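Local atomic coordinates of lipoate-protein ligase, putative (PDB entry 1VQZ), a protein that probably belongs to the lipoate-protein ligases, with a lipoyl-ligase-type catalytic domain and a smaller C-terminal domain. Residues A[264-268]-A[269-273]. Sequence-based numbering, arbitrary orientation.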
loop_
_atom_site.group_PDB
_atom_site.type_symbol
_atom_site.label_atom_id
_atom_site.label_comp_id
_atom_site.label_asym_id
_atom_site.label_seq_id
_atom_site.Cartn_x
_atom_site.Cartn_y
_atom_site.Cartn_z
ATOM N N ILE A 264 16.525 -4.260 -12.167
ATOM C CA ILE A 264 16.598 -2.968 -12.850
ATOM C C ILE A 264 15.787 -1.998 -12.042
ATOM O O ILE A 264 14.694 -2.325 -11.557
ATOM C CB ILE A 264 16.114 -3.011 -14.350
ATOM C CG1 ILE A 264 17.042 -3.902 -15.179
ATOM C CG2 ILE A 264 16.182 -1.630 -14.972
ATOM C CD1 ILE A 264 16.568 -4.212 -16.612
ATOM N N LYS A 265 16.352 -0.807 -11.892
ATOM C CA LYS A 265 15.695 0.326 -11.219
ATOM C C LYS A 265 15.246 1.303 -12.290
ATOM O O LYS A 265 16.071 1.819 -13.074
ATOM C CB LYS A 265 16.678 0.957 -10.272
ATOM C CG LYS A 265 16.163 2.012 -9.368
ATOM C CD LYS A 265 17.279 2.428 -8.354
ATOM C CE LYS A 265 18.013 1.186 -7.702
ATOM N NZ LYS A 265 18.714 1.469 -6.396
ATOM N N PHE A 266 13.928 1.429 -12.396
ATOM C CA PHE A 266 13.280 2.378 -13.272
ATOM C C PHE A 266 12.794 3.570 -12.418
ATOM O O PHE A 266 12.746 3.500 -11.197
ATOM C CB PHE A 266 12.114 1.743 -14.009
ATOM C CG PHE A 266 12.474 0.514 -14.814
ATOM C CD1 PHE A 266 13.019 0.624 -16.066
ATOM C CD2 PHE A 266 12.215 -0.763 -14.308
ATOM C CE1 PHE A 266 13.347 -0.527 -16.836
ATOM C CE2 PHE A 266 12.526 -1.892 -15.037
ATOM C CZ PHE A 266 13.099 -1.773 -16.332
ATOM N N THR A 267 12.456 4.651 -13.093
ATOM C CA THR A 267 11.966 5.866 -12.455
ATOM C C THR A 267 10.762 5.572 -11.590
ATOM O O THR A 267 10.675 6.065 -10.493
ATOM C CB THR A 267 11.532 6.916 -13.514
ATOM O OG1 THR A 267 12.650 7.235 -14.340
ATOM C CG2 THR A 267 11.035 8.186 -12.842
ATOM N N SER A 268 9.862 4.737 -12.078
ATOM C CA SER A 268 8.627 4.433 -11.352
ATOM C C SER A 268 8.729 3.131 -10.534
ATOM O O SER A 268 7.747 2.611 -10.023
ATOM C CB SER A 268 7.460 4.400 -12.349
ATOM O OG SER A 268 7.230 5.700 -12.830
ATOM N N GLY A 269 9.929 2.630 -10.351
ATOM C CA GLY A 269 10.100 1.491 -9.472
ATOM C C GLY A 269 11.225 0.563 -9.847
ATOM O O GLY A 269 11.594 0.391 -10.993
ATOM N N LYS A 270 11.731 -0.059 -8.811
ATOM C CA LYS A 270 12.625 -1.173 -8.887
ATOM C C LYS A 270 11.872 -2.470 -9.236
ATOM O O LYS A 270 10.823 -2.778 -8.643
ATOM C CB LYS A 270 13.248 -1.246 -7.476
ATOM C CG LYS A 270 14.217 -2.266 -7.208
ATOM C CD LYS A 270 15.201 -1.777 -6.148
ATOM C CE LYS A 270 14.973 -2.391 -4.849
ATOM N NZ LYS A 270 16.251 -2.265 -4.039
ATOM N N VAL A 271 12.423 -3.239 -10.182
ATOM C CA VAL A 271 11.886 -4.552 -10.577
ATOM C C VAL A 271 13.003 -5.605 -10.485
ATOM O O VAL A 271 14.047 -5.484 -11.120
ATOM C CB VAL A 271 11.305 -4.551 -12.016
ATOM C CG1 VAL A 271 10.794 -5.940 -12.390
ATOM C CG2 VAL A 271 10.223 -3.502 -12.161
ATOM N N GLU A 272 12.762 -6.620 -9.660
ATOM C CA GLU A 272 13.680 -7.727 -9.412
ATOM C C GLU A 272 13.015 -9.031 -9.817
ATOM O O GLU A 272 11.949 -9.368 -9.327
ATOM C CB GLU A 272 14.057 -7.792 -7.952
ATOM C CG GLU A 272 15.233 -8.768 -7.651
ATOM C CD GLU A 272 15.630 -8.803 -6.178
ATOM O OE1 GLU A 272 14.745 -8.604 -5.302
ATOM O OE2 GLU A 272 16.840 -9.071 -5.907
ATOM N N VAL A 273 13.662 -9.756 -10.709
ATOM C CA VAL A 273 13.087 -10.949 -11.298
ATOM C C VAL A 273 13.901 -12.190 -10.967
ATOM O O VAL A 273 15.081 -12.283 -11.272
ATOM C CB VAL A 273 13.036 -10.830 -12.820
ATOM C CG1 VAL A 273 12.437 -12.130 -13.424
ATOM C CG2 VAL A 273 12.282 -9.599 -13.242
#
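Two first torsions bring Phe266 and Val271 together: the phenyl CG stands opposite the carbonyl carbon and beside the backbone N (chi1 -56°), while Val271 holds CG1 anti to its own N (chi1 179°) and thereby turns CG2 to the ring. That methyl lies at the ring edge, near its plane, with CG2 of Val271 4.0 Å from CD2 of Phe266 and equally near CE2. Gly269 O sits at the same rim, close to CB, whereas the CG2 methyl of Ile264, two residues back on the same strand, sits over one ring face, offset toward the rim. Helix 332-339 packs against this side of the hairpin, touching Ile264, Phe266 and Val271.

The backbone ladder fixes the register. Val271 N reaches Ile264 O at 2.8 Å in an almost straight bond (177° at the hydrogen), and Ile264 N returns one to Val271 O at 3.0 Å. Nearer the turn the geometry bends: Phe266 N bonds to Gly269 O at 2.9 Å from above the carbonyl plane, and Gly269 N closes the loop on Phe266 O at 3.1 Å, again well out of plane. Gly269, with its positive phi, has no CB to meet the carbonyl oxygen of Ser268.

On the other face, Lys265 and Lys270 form the non-hydrogen-bonded pair. Their chains run alongside each other, CE of Lys265 4.4 Å from CD of Lys270, and the two ammonium NZ atoms remain 5.1 Å apart, a proximity that may be mildly unfavourable; Lys270 also makes a cation-pi contact with Phe181. Together these features define a 2:2 beta hairpin, its two-residue loop Thr267-Ser268 forming a type I turn from Phe266 to Gly269 and joining the two central strands of the four-stranded sheet in the C-terminal part of this ligase.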